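PDB 2DG8: putative tetR-family transcriptional regulatory protein from Streptomyces coelicolor, which probably binds DNA through a helix-turn-helix domain and regulates transcription, as expected of a TetR-family protein. Local coordinates for residues A[67-72]-A[125-130]. Numbering follows the deposited sequence.
Sequences HIVAVF and HEWMRR
Val-69 packs against the indole of Trp-127 and the side chain of Arg-130, joining helix 53-77 to helix 121-135. The two short segments run nearly parallel, 15° apart, with 10.0 Å between their axes. The bond from CA to CB of Val-69 points toward the other helix, and beyond CB two methyls share Arg-130 CB. CG2 lies 3.6 Å from CD1 of Trp-127, approaching the pyrrole part of the ring at a slant, and also meets Arg-130 CB at 3.8 Å. The second branch, CG1, is 4.0 Å from Arg-130 CB and stands anti to the backbone N (chi1 163°); this carries it over one face of the Arg-130 guanidinium, 4.1 Å above the plane and close to the group's centre. The arginine reaches this position because its chain bends at chi2 and chi3, crossing the valine at about a right angle.

Ile-68, one residue earlier, meets the indole differently. Its CG2 comes in at the ring edge, near the plane, 3.6 Å from CZ2 of Trp-127, while its CB lies 3.7 Å from the same atom. The first bond of Trp-127 does not aim at helix 53-77, but with CG anti to the backbone N (chi1 -173°) the ring end comes nearer; the ring also touches Thr-107 and Leu-110 of helix 101-116.

No hydrogen bond or salt bridge links the segments; their 251 Å² of buried surface rests on van der Waals contact, mostly apolar. The charged end of Arg-130 is paired instead with Asp-66 through NH1, just before segment 67-72 on the same helix. The chemistry thus implies a largely hydrophobic interface within the predominantly helical TetR fold, bordered by a salt bridge that probably steadies the guanidinium against the Val-69 methyl.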
# COMPACT_ATOMS: atom_id res chain seq x y z
N HIS A 67 -9.88 9.98 -10.38
CA HIS A 67 -9.96 8.89 -11.35
C HIS A 67 -10.34 7.53 -10.73
O HIS A 67 -11.24 6.85 -11.23
CB HIS A 67 -8.62 8.78 -12.08
CG HIS A 67 -8.40 7.46 -12.76
ND1 HIS A 67 -9.08 7.08 -13.90
CD2 HIS A 67 -7.57 6.43 -12.45
CE1 HIS A 67 -8.68 5.87 -14.26
NE2 HIS A 67 -7.77 5.45 -13.40
N ILE A 68 -9.66 7.15 -9.66
CA ILE A 68 -9.94 5.88 -9.00
C ILE A 68 -11.31 5.92 -8.33
O ILE A 68 -12.05 4.93 -8.33
CB ILE A 68 -8.84 5.52 -7.98
CG1 ILE A 68 -7.49 5.40 -8.70
CG2 ILE A 68 -9.16 4.19 -7.31
CD1 ILE A 68 -7.43 4.26 -9.72
N VAL A 69 -11.65 7.07 -7.75
CA VAL A 69 -12.94 7.23 -7.10
C VAL A 69 -14.03 7.00 -8.15
O VAL A 69 -15.06 6.40 -7.86
CB VAL A 69 -13.10 8.65 -6.51
CG1 VAL A 69 -14.57 8.95 -6.23
CG2 VAL A 69 -12.28 8.76 -5.23
N ALA A 70 -13.78 7.47 -9.36
CA ALA A 70 -14.74 7.30 -10.44
C ALA A 70 -14.84 5.83 -10.80
O ALA A 70 -15.88 5.37 -11.27
CB ALA A 70 -14.30 8.11 -11.65
N VAL A 71 -13.76 5.09 -10.59
CA VAL A 71 -13.77 3.66 -10.90
C VAL A 71 -14.73 2.98 -9.93
O VAL A 71 -15.41 2.02 -10.28
CB VAL A 71 -12.37 3.03 -10.77
CG1 VAL A 71 -12.46 1.53 -11.00
CG2 VAL A 71 -11.43 3.65 -11.80
N PHE A 72 -14.77 3.50 -8.70
CA PHE A 72 -15.67 2.97 -7.68
C PHE A 72 -17.10 3.27 -8.14
O PHE A 72 -17.98 2.41 -8.08
CB PHE A 72 -15.41 3.64 -6.33
CG PHE A 72 -14.34 2.95 -5.51
CD1 PHE A 72 -14.65 2.43 -4.25
CD2 PHE A 72 -13.05 2.81 -5.99
CE1 PHE A 72 -13.68 1.77 -3.49
CE2 PHE A 72 -12.06 2.15 -5.23
CZ PHE A 72 -12.38 1.63 -3.98
N HIS A 125 -6.96 10.86 3.03
CA HIS A 125 -8.16 10.93 3.86
C HIS A 125 -9.38 11.27 3.00
O HIS A 125 -10.45 10.68 3.15
CB HIS A 125 -8.00 12.00 4.95
CG HIS A 125 -9.07 11.95 6.00
ND1 HIS A 125 -8.91 11.28 7.19
CD2 HIS A 125 -10.31 12.48 6.04
CE1 HIS A 125 -10.00 11.39 7.92
NE2 HIS A 125 -10.88 12.12 7.24
N GLU A 126 -9.21 12.23 2.10
CA GLU A 126 -10.29 12.66 1.21
C GLU A 126 -10.60 11.56 0.19
O GLU A 126 -11.74 11.41 -0.25
CB GLU A 126 -9.88 13.95 0.49
CG GLU A 126 -10.88 14.46 -0.53
CD GLU A 126 -12.23 14.81 0.07
OE1 GLU A 126 -12.35 14.83 1.31
OE2 GLU A 126 -13.17 15.08 -0.72
N TRP A 127 -9.58 10.79 -0.17
CA TRP A 127 -9.75 9.68 -1.11
C TRP A 127 -10.62 8.60 -0.43
O TRP A 127 -11.62 8.14 -0.99
CB TRP A 127 -8.37 9.10 -1.49
CG TRP A 127 -8.39 8.06 -2.58
CD1 TRP A 127 -9.48 7.62 -3.27
CD2 TRP A 127 -7.27 7.31 -3.08
NE1 TRP A 127 -9.12 6.64 -4.17
CE2 TRP A 127 -7.77 6.43 -4.07
CE3 TRP A 127 -5.90 7.30 -2.79
CZ2 TRP A 127 -6.94 5.54 -4.77
CZ3 TRP A 127 -5.07 6.42 -3.49
CH2 TRP A 127 -5.60 5.55 -4.47
N MET A 128 -10.25 8.21 0.78
CA MET A 128 -11.00 7.19 1.50
C MET A 128 -12.44 7.62 1.75
O MET A 128 -13.35 6.80 1.71
CB MET A 128 -10.33 6.88 2.84
CG MET A 128 -8.98 6.20 2.72
SD MET A 128 -8.29 5.79 4.35
CE MET A 128 -7.60 7.34 4.84
N ARG A 129 -12.65 8.91 1.99
CA ARG A 129 -13.98 9.44 2.25
C ARG A 129 -14.89 9.34 1.03
O ARG A 129 -16.05 8.97 1.15
CB ARG A 129 -13.89 10.90 2.70
CG ARG A 129 -15.18 11.43 3.30
CD ARG A 129 -15.30 12.93 3.06
NE ARG A 129 -15.77 13.19 1.70
CZ ARG A 129 -15.62 14.34 1.05
NH1 ARG A 129 -15.00 15.35 1.65
NH2 ARG A 129 -16.08 14.47 -0.18
N ARG A 130 -14.36 9.67 -0.14
CA ARG A 130 -15.15 9.62 -1.36
C ARG A 130 -15.45 8.17 -1.76
O ARG A 130 -16.52 7.86 -2.29
CB ARG A 130 -14.41 10.35 -2.48
CG ARG A 130 -14.08 11.79 -2.12
CD ARG A 130 -14.54 12.74 -3.20
NE ARG A 130 -13.68 12.68 -4.38
CZ ARG A 130 -14.07 13.03 -5.60
NH1 ARG A 130 -13.22 12.95 -6.61
NH2 ARG A 130 -15.31 13.43 -5.82